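PDB 5KO4: putative uncharacterized protein from Trypanosoma brucei brucei, which is of unknown function but contains a bromodomain, and so probably recognises acetylated lysine, as bromodomains do on histones and other proteins. Local coordinates for residues I14-V17 and V18-D22. Sequence-based numbering, arbitrary orientation.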
loop_
_atom_site.group_PDB
_atom_site.type_symbol
_atom_site.label_atom_id
_atom_site.label_comp_id
_atom_site.label_asym_id
_atom_site.label_seq_id
_atom_site.Cartn_x
_atom_site.Cartn_y
_atom_site.Cartn_z
ATOM N N ILE A 14 -17.200 13.089 -11.092
ATOM C CA ILE A 14 -16.892 11.666 -10.957
ATOM C C ILE A 14 -15.569 11.491 -10.226
ATOM O O ILE A 14 -15.460 10.649 -9.337
ATOM C CB ILE A 14 -16.883 10.955 -12.323
ATOM C CG1 ILE A 14 -18.307 10.966 -12.935
ATOM C CG2 ILE A 14 -16.371 9.518 -12.174
ATOM C CD1 ILE A 14 -18.366 10.629 -14.385
ATOM N N LEU A 15 -14.575 12.312 -10.545
ATOM C CA LEU A 15 -13.314 12.243 -9.833
ATOM C C LEU A 15 -13.513 12.564 -8.339
ATOM O O LEU A 15 -12.902 11.917 -7.485
ATOM C CB LEU A 15 -12.298 13.195 -10.459
ATOM C CG LEU A 15 -10.905 13.210 -9.803
ATOM C CD1 LEU A 15 -10.237 11.815 -9.838
ATOM C CD2 LEU A 15 -10.010 14.234 -10.478
ATOM N N HIS A 16 -14.364 13.549 -8.015
ATOM C CA HIS A 16 -14.639 13.882 -6.621
ATOM C C HIS A 16 -15.270 12.693 -5.890
ATOM O O HIS A 16 -14.884 12.400 -4.755
ATOM C CB HIS A 16 -15.551 15.098 -6.535
ATOM C CG HIS A 16 -15.820 15.553 -5.140
ATOM N ND1 HIS A 16 -14.963 16.427 -4.492
ATOM C CD2 HIS A 16 -16.862 15.273 -4.324
ATOM C CE1 HIS A 16 -15.501 16.639 -3.300
ATOM N NE2 HIS A 16 -16.644 15.962 -3.155
ATOM N N VAL A 17 -16.205 11.994 -6.534
ATOM C CA VAL A 17 -16.846 10.831 -5.918
ATOM C C VAL A 17 -15.796 9.765 -5.622
ATOM O O VAL A 17 -15.733 9.244 -4.510
ATOM C CB VAL A 17 -17.977 10.276 -6.831
ATOM C CG1 VAL A 17 -18.460 8.903 -6.354
ATOM C CG2 VAL A 17 -19.144 11.250 -6.901
ATOM N N VAL A 18 -14.958 9.463 -6.604
ATOM C CA VAL A 18 -13.939 8.435 -6.450
ATOM C C VAL A 18 -12.938 8.805 -5.349
ATOM O O VAL A 18 -12.583 7.948 -4.534
ATOM C CB VAL A 18 -13.248 8.223 -7.814
ATOM C CG1 VAL A 18 -11.911 7.536 -7.677
ATOM C CG2 VAL A 18 -14.176 7.466 -8.774
ATOM N N MET A 19 -12.494 10.062 -5.298
ATOM C CA MET A 19 -11.522 10.450 -4.278
ATOM C C MET A 19 -12.144 10.402 -2.890
ATOM O O MET A 19 -11.454 10.017 -1.948
ATOM C CB MET A 19 -10.949 11.827 -4.588
ATOM C CG MET A 19 -10.046 11.764 -5.798
ATOM S SD MET A 19 -9.290 13.290 -6.332
ATOM C CE MET A 19 -8.256 13.587 -4.974
ATOM N N ASP A 20 -13.453 10.626 -2.774
ATOM C CA ASP A 20 -14.144 10.490 -1.480
ATOM C C ASP A 20 -14.287 9.005 -1.080
ATOM O O ASP A 20 -14.250 8.690 0.106
ATOM C CB ASP A 20 -15.534 11.145 -1.536
ATOM C CG ASP A 20 -15.546 12.659 -1.434
ATOM O OD1 ASP A 20 -14.558 13.231 -0.934
ATOM O OD2 ASP A 20 -16.566 13.266 -1.809
ATOM N N LEU A 21 -14.499 8.098 -2.054
ATOM C CA LEU A 21 -14.568 6.658 -1.777
ATOM C C LEU A 21 -13.216 6.152 -1.286
ATOM O O LEU A 21 -13.160 5.236 -0.466
ATOM C CB LEU A 21 -14.974 5.874 -3.015
ATOM C CG LEU A 21 -16.388 6.110 -3.508
ATOM C CD1 LEU A 21 -16.680 5.231 -4.707
ATOM C CD2 LEU A 21 -17.424 5.846 -2.414
ATOM N N ASP A 22 -12.121 6.708 -1.823
ATOM C CA ASP A 22 -10.784 6.346 -1.403
ATOM C C ASP A 22 -10.458 7.220 -0.195
ATOM O O ASP A 22 -9.730 8.207 -0.287
ATOM C CB ASP A 22 -9.811 6.557 -2.563
ATOM C CG ASP A 22 -8.427 6.037 -2.319
ATOM O OD1 ASP A 22 -8.168 5.525 -1.195
ATOM O OD2 ASP A 22 -7.581 6.166 -3.228
HETATM O O HOH W 1 -13.515 14.209 -3.225
#
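With CG anti to the backbone N (chi1 -177°), the His16 ring projects out from the helix and leans toward its C-terminal end, where Asp20, whose CG is anti to its own carbonyl carbon (chi1 -78°), turns its carboxylate back over the ring. One carboxylate oxygen does the touching: Asp20 OD2 comes to 3.0 Å from His16 NE2 and 3.2 Å from His16 CD2. It sits above the ring plane and outside the NE2-CD2 bond, with the carboxylate carbon over the same face, so the angle is poor for a hydrogen bond, and the two flat groups stand almost perpendicular, 79° apart. Water 1 lies over the same face, toward the rim; it donates to His16 O at 2.7 Å and, more weakly, to Asp20 OD1, linking the carboxylate to a carbonyl that also accepts a hydrogen bond from Asp20 N at 3.0 Å. The nearby carboxylate would tend to favour a protonated imidazole.

All this occupies the exposed side of helix 8-21, the first helix (αZ) of the left-handed four-helix bromodomain bundle. Toward the bundle, Met19, with CG anti to its carbonyl carbon and an extended second torsion, carries SD back one turn to Leu15 CG at 3.8 Å; the bend at its third torsion turns only CE. Leu15 continues onto Leu54 and Met69, while Met19 reaches Trp47 and Asp48. Between Ile14 and Val18, the backbone bond from Val18 N to Ile14 O measures 3.0 Å, and Val18 CG2 rests beside that same oxygen at 3.5 Å; both side chains also pack on helix 85-104. Beyond Leu21 the helix ends, and Asp22 begins the ZA loop, its carboxylate accepting hydrogen bonds from the backbone of Ile26 and Phe27 and from the Trp47 indole.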